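Local structure of flagellar biosynthetic protein FlhB (Aquifex aeolicus, 3B1S) at residues D[55-60]-D[65-70]. The protein probably takes part in flagellar type III protein export and in formation of the basal-body rod. Residues are numbered along the deposited sequence; the frame is centred on the assembly and turned at random.
Sequences PAVEVG and PKFYKA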
loop_
_atom_site.group_PDB
_atom_site.type_symbol
_atom_site.label_atom_id
_atom_site.label_comp_id
_atom_site.label_asym_id
_atom_site.label_seq_id
_atom_site.Cartn_x
_atom_site.Cartn_y
_atom_site.Cartn_z
ATOM N N PRO D 55 1.234 -4.976 9.988
ATOM C CA PRO D 55 0.441 -6.072 10.549
ATOM C C PRO D 55 -0.965 -5.602 10.843
ATOM O O PRO D 55 -1.882 -6.413 10.955
ATOM C CB PRO D 55 1.171 -6.394 11.861
ATOM C CG PRO D 55 2.583 -5.852 11.672
ATOM C CD PRO D 55 2.333 -4.592 10.901
ATOM N N ALA D 56 -1.114 -4.286 10.927
ATOM C CA ALA D 56 -2.315 -3.661 11.445
ATOM C C ALA D 56 -3.537 -3.826 10.540
ATOM O O ALA D 56 -4.659 -4.016 11.015
ATOM C CB ALA D 56 -2.049 -2.190 11.735
ATOM N N VAL D 57 -3.309 -3.635 9.252
ATOM C CA VAL D 57 -4.368 -3.630 8.276
ATOM C C VAL D 57 -4.297 -4.672 7.211
ATOM O O VAL D 57 -3.402 -5.484 7.198
ATOM C CB VAL D 57 -4.474 -2.279 7.626
ATOM C CG1 VAL D 57 -5.087 -1.298 8.590
ATOM C CG2 VAL D 57 -3.123 -1.814 7.216
ATOM N N GLU D 58 -5.277 -4.652 6.325
ATOM C CA GLU D 58 -5.354 -5.667 5.320
ATOM C C GLU D 58 -5.871 -5.127 4.001
ATOM O O GLU D 58 -6.544 -4.097 3.948
ATOM C CB GLU D 58 -6.229 -6.817 5.824
ATOM C CG GLU D 58 -7.726 -6.498 5.899
ATOM C CD GLU D 58 -8.544 -7.650 6.468
ATOM O OE1 GLU D 58 -8.163 -8.168 7.544
ATOM O OE2 GLU D 58 -9.560 -8.043 5.840
ATOM N N VAL D 59 -5.580 -5.868 2.943
ATOM C CA VAL D 59 -5.884 -5.452 1.589
ATOM C C VAL D 59 -7.368 -5.358 1.257
ATOM O O VAL D 59 -8.098 -6.344 1.301
ATOM C CB VAL D 59 -5.189 -6.364 0.597
ATOM C CG1 VAL D 59 -5.440 -5.895 -0.840
ATOM C CG2 VAL D 59 -3.694 -6.417 0.918
ATOM N N GLY D 60 -7.786 -4.153 0.888
ATOM C CA GLY D 60 -9.158 -3.869 0.503
ATOM C C GLY D 60 -9.951 -3.203 1.609
ATOM O O GLY D 60 -11.031 -2.694 1.372
ATOM N N PRO D 65 -9.648 4.072 12.127
ATOM C CA PRO D 65 -9.686 5.422 12.679
ATOM C C PRO D 65 -8.393 5.820 13.426
ATOM O O PRO D 65 -7.878 6.923 13.219
ATOM C CB PRO D 65 -10.918 5.374 13.577
ATOM C CG PRO D 65 -11.873 4.515 12.763
ATOM C CD PRO D 65 -10.992 3.455 12.121
ATOM N N LYS D 66 -7.759 4.888 14.104
ATOM C CA LYS D 66 -6.574 5.256 14.824
ATOM C C LYS D 66 -5.532 5.849 13.936
ATOM O O LYS D 66 -5.000 6.895 14.236
ATOM C CB LYS D 66 -5.938 4.003 15.378
ATOM C CG LYS D 66 -4.438 4.065 15.305
ATOM C CD LYS D 66 -3.768 3.373 16.475
ATOM C CE LYS D 66 -2.468 4.078 16.847
ATOM N NZ LYS D 66 -1.766 3.498 18.022
ATOM N N PHE D 67 -5.307 5.265 12.786
ATOM C CA PHE D 67 -4.261 5.765 11.922
ATOM C C PHE D 67 -4.554 7.110 11.324
ATOM O O PHE D 67 -3.723 7.651 10.643
ATOM C CB PHE D 67 -3.987 4.801 10.794
ATOM C CG PHE D 67 -3.214 3.616 11.208
ATOM C CD1 PHE D 67 -1.927 3.747 11.644
ATOM C CD2 PHE D 67 -3.768 2.366 11.150
ATOM C CE1 PHE D 67 -1.219 2.665 12.015
ATOM C CE2 PHE D 67 -3.059 1.281 11.526
ATOM C CZ PHE D 67 -1.787 1.427 11.957
ATOM N N TYR D 68 -5.751 7.629 11.477
ATOM C CA TYR D 68 -6.088 8.820 10.707
ATOM C C TYR D 68 -5.068 9.913 10.979
ATOM O O TYR D 68 -4.806 10.740 10.108
ATOM C CB TYR D 68 -7.499 9.307 10.966
ATOM C CG TYR D 68 -8.581 8.318 10.600
ATOM C CD1 TYR D 68 -9.875 8.477 11.096
ATOM C CD2 TYR D 68 -8.321 7.219 9.787
ATOM C CE1 TYR D 68 -10.907 7.576 10.779
ATOM C CE2 TYR D 68 -9.345 6.308 9.470
ATOM C CZ TYR D 68 -10.635 6.499 9.976
ATOM O OH TYR D 68 -11.650 5.626 9.688
ATOM N N LYS D 69 -4.418 9.832 12.122
ATOM C CA LYS D 69 -3.429 10.817 12.506
ATOM C C LYS D 69 -2.178 10.959 11.656
ATOM O O LYS D 69 -1.803 12.051 11.288
ATOM C CB LYS D 69 -2.940 10.458 13.901
ATOM C CG LYS D 69 -2.118 9.176 13.946
ATOM C CD LYS D 69 -1.323 9.054 15.239
ATOM C CE LYS D 69 -2.045 8.241 16.301
ATOM N NZ LYS D 69 -1.406 8.381 17.632
ATOM N N ALA D 70 -1.537 9.858 11.324
ATOM C CA ALA D 70 -0.258 9.923 10.613
ATOM C C ALA D 70 -0.408 9.842 9.100
ATOM O O ALA D 70 0.465 10.321 8.361
ATOM C CB ALA D 70 0.723 8.849 11.140
#
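Phe67 reaches Ala56 with the far end of its ring, a compact example of how one aromatic side chain can bring a loop against the residues that lead into helix 68-84. From CB the side chain sets out toward 55-60, and a chi1 of -76° turns CG away from the residue's own carbonyl carbon. On one ring face, off toward the rim, lies CG of the preceding Lys66, 4.3 Å above the plane. At the tip, CE2 and CZ meet the methyl group of Ala56, which arrives at the ring edge; CB of Ala56 is 3.6 Å from CE2 of Phe67. Val57 adds a looser apolar approach, its CG1 standing obliquely to the ring at 4.4 Å from CE2 of Phe67. No hydrogen bond joins the two segments, and the 9.6 Å between CA of Ala56 and CA of Phe67 is bridged mainly by the length of the phenylalanine. The Phe67 side chain also touches Leu53 of helix 47-53, while Val57 O accepts a hydrogen bond from Lys23 NZ on strand 19-25, so the contact lies where, in this C-terminal domain of FlhB, the connection between helices 47-53 and 68-84 passes beside the sheet.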